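Local coordinates for protein chitosanase (Gynuella sunshinyii YC6258, PDB 6X2Q) that probably hydrolyses chitosan as a glycoside hydrolase of family 46, and is seen here with glucosamine units of chitotetraose bound, at residues A[4-9]-A[225-230]. Sequence-based numbering, arbitrary orientation.
Sequences TAQQRL and LHPPIR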
loop_
_atom_site.group_PDB
_atom_site.type_symbol
_atom_site.label_atom_id
_atom_site.label_comp_id
_atom_site.label_asym_id
_atom_site.label_seq_id
_atom_site.Cartn_x
_atom_site.Cartn_y
_atom_site.Cartn_z
ATOM N N THR A 4 12.717 -1.745 12.713
ATOM C CA THR A 4 13.648 -2.870 12.795
ATOM C C THR A 4 13.588 -3.721 11.518
ATOM O O THR A 4 12.604 -3.696 10.776
ATOM C CB THR A 4 13.278 -3.700 14.047
ATOM O OG1 THR A 4 13.849 -3.096 15.218
ATOM C CG2 THR A 4 13.685 -5.150 13.974
ATOM N N ALA A 5 14.619 -4.517 11.289
ATOM C CA ALA A 5 14.606 -5.437 10.136
ATOM C C ALA A 5 13.504 -6.472 10.347
ATOM O O ALA A 5 12.794 -6.726 9.415
ATOM C CB ALA A 5 15.946 -6.073 9.934
ATOM N N GLN A 6 13.377 -7.015 11.557
ATOM C CA GLN A 6 12.287 -7.976 11.854
ATOM C C GLN A 6 10.937 -7.249 11.754
ATOM O O GLN A 6 9.998 -7.854 11.265
ATOM C CB GLN A 6 12.452 -8.669 13.207
ATOM C CG GLN A 6 11.324 -9.640 13.546
ATOM C CD GLN A 6 11.487 -10.467 14.807
ATOM O OE1 GLN A 6 11.216 -10.023 15.911
ATOM N NE2 GLN A 6 11.900 -11.709 14.649
ATOM N N GLN A 7 10.859 -5.983 12.153
ATOM C CA GLN A 7 9.575 -5.242 12.091
ATOM C C GLN A 7 9.164 -4.931 10.643
ATOM O O GLN A 7 7.995 -4.983 10.371
ATOM C CB GLN A 7 9.624 -4.013 12.991
ATOM C CG GLN A 7 9.554 -4.339 14.469
ATOM C CD GLN A 7 9.826 -3.130 15.326
ATOM O OE1 GLN A 7 10.434 -2.174 14.899
ATOM N NE2 GLN A 7 9.355 -3.155 16.548
ATOM N N ARG A 8 10.138 -4.666 9.781
ATOM C CA ARG A 8 9.869 -4.367 8.360
ATOM C C ARG A 8 9.492 -5.650 7.619
ATOM O O ARG A 8 8.582 -5.601 6.815
ATOM C CB ARG A 8 11.046 -3.660 7.706
ATOM C CG ARG A 8 10.633 -2.688 6.614
ATOM C CD ARG A 8 10.564 -3.407 5.287
ATOM N NE ARG A 8 9.741 -2.857 4.238
ATOM C CZ ARG A 8 9.989 -1.732 3.620
ATOM N NH1 ARG A 8 11.024 -1.006 3.979
ATOM N NH2 ARG A 8 9.221 -1.344 2.634
ATOM N N LEU A 9 10.165 -6.755 7.899
ATOM C CA LEU A 9 9.769 -7.995 7.205
ATOM C C LEU A 9 8.345 -8.310 7.643
ATOM O O LEU A 9 7.562 -8.710 6.824
ATOM C CB LEU A 9 10.728 -9.116 7.589
ATOM C CG LEU A 9 10.054 -10.455 7.823
ATOM C CD1 LEU A 9 10.209 -11.342 6.613
ATOM C CD2 LEU A 9 10.591 -11.128 9.056
ATOM N N LEU A 225 4.697 -4.532 17.832
ATOM C CA LEU A 225 4.851 -5.519 16.759
ATOM C C LEU A 225 5.881 -6.577 17.143
ATOM O O LEU A 225 6.837 -6.837 16.417
ATOM C CB LEU A 225 5.224 -4.851 15.430
ATOM C CG LEU A 225 4.191 -3.904 14.819
ATOM C CD1 LEU A 225 4.713 -3.326 13.518
ATOM C CD2 LEU A 225 2.857 -4.614 14.613
ATOM N N HIS A 226 5.685 -7.169 18.311
ATOM C CA HIS A 226 6.505 -8.254 18.810
ATOM C C HIS A 226 5.902 -9.598 18.415
ATOM O O HIS A 226 4.678 -9.741 18.344
ATOM C CB HIS A 226 6.624 -8.174 20.327
ATOM C CG HIS A 226 5.329 -8.365 21.042
ATOM N ND1 HIS A 226 4.587 -7.310 21.529
ATOM C CD2 HIS A 226 4.637 -9.487 21.347
ATOM C CE1 HIS A 226 3.497 -7.775 22.110
ATOM N NE2 HIS A 226 3.503 -9.093 22.013
ATOM N N PRO A 227 6.745 -10.592 18.153
ATOM C CA PRO A 227 6.244 -11.907 17.758
ATOM C C PRO A 227 5.724 -12.667 18.964
ATOM O O PRO A 227 6.089 -12.351 20.105
ATOM C CB PRO A 227 7.483 -12.588 17.161
ATOM C CG PRO A 227 8.625 -11.971 17.899
ATOM C CD PRO A 227 8.218 -10.548 18.209
ATOM N N PRO A 228 4.845 -13.664 18.754
ATOM C CA PRO A 228 4.284 -13.959 17.428
ATOM C C PRO A 228 3.103 -13.050 17.117
ATOM O O PRO A 228 2.413 -12.602 18.039
ATOM C CB PRO A 228 3.840 -15.413 17.549
ATOM C CG PRO A 228 3.443 -15.534 18.987
ATOM C CD PRO A 228 4.384 -14.628 19.769
ATOM N N ILE A 229 2.893 -12.749 15.837
ATOM C CA ILE A 229 1.750 -11.960 15.399
ATOM C C ILE A 229 0.807 -12.878 14.643
ATOM O O ILE A 229 1.219 -13.572 13.705
ATOM C CB ILE A 229 2.172 -10.759 14.539
ATOM C CG1 ILE A 229 2.979 -9.775 15.386
ATOM C CG2 ILE A 229 0.938 -10.061 13.967
ATOM C CD1 ILE A 229 3.319 -8.470 14.673
ATOM N N ARG A 230 -0.452 -12.895 15.069
ATOM C CA ARG A 230 -1.503 -13.660 14.414
ATOM C C ARG A 230 -2.294 -12.720 13.511
ATOM O O ARG A 230 -2.836 -11.714 13.982
ATOM C CB ARG A 230 -2.412 -14.325 15.451
ATOM C CG ARG A 230 -3.505 -15.208 14.859
ATOM C CD ARG A 230 -4.808 -15.091 15.666
ATOM N NE ARG A 230 -5.401 -16.400 15.932
ATOM C CZ ARG A 230 -6.499 -16.864 15.341
ATOM N NH1 ARG A 230 -7.149 -16.123 14.444
ATOM N NH2 ARG A 230 -6.945 -18.073 15.646
#
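Gln7, which faces Leu225 across this contact, turns its amide oxygen back to its own helix: the backbone N of Thr4 donates to Gln7 OE1 at 3.2 Å. The N-H...O angle is 161°, with the donor tilted somewhat out of the carbonyl plane. This is the reciprocal half of a capping box, with Thr4 at the N-cap of helix 5-20, although the threonine side chain makes no capping bond in return. Gln7 CG lies anti to the carbonyl carbon (chi1 -73°) and the chain runs on extended, which carries the amide back to the helix start. The amide nitrogen, NE2, gives a weak hydrogen bond to Asp224 O, just ahead of Leu225. Nearer the backbone, the aliphatic part of Gln7 packs loosely, its CG 4.5 Å from Leu225 CB, while Pro134 of helix 134-147 touches both side chains. The preceding residue, Gln6, reaches out with CG anti to its own N and crosses the Pro227 ring at about a right angle, its OE1 resting 3.8 Å from both Pro227 CG and Pro227 CD in van der Waals contact. An alanine in place of Gln7 would take away the amide, and Thr4 N and Asp224 O would probably each lose a partner while a gap opened beside Leu225. No hydrogen bond joins the two segments directly, so the first helix and the loop leading into strand 229-231 meet by modest van der Waals packing, with a single glutamine amide bridging the helix start, through one sound and one weak bond, to Asp224.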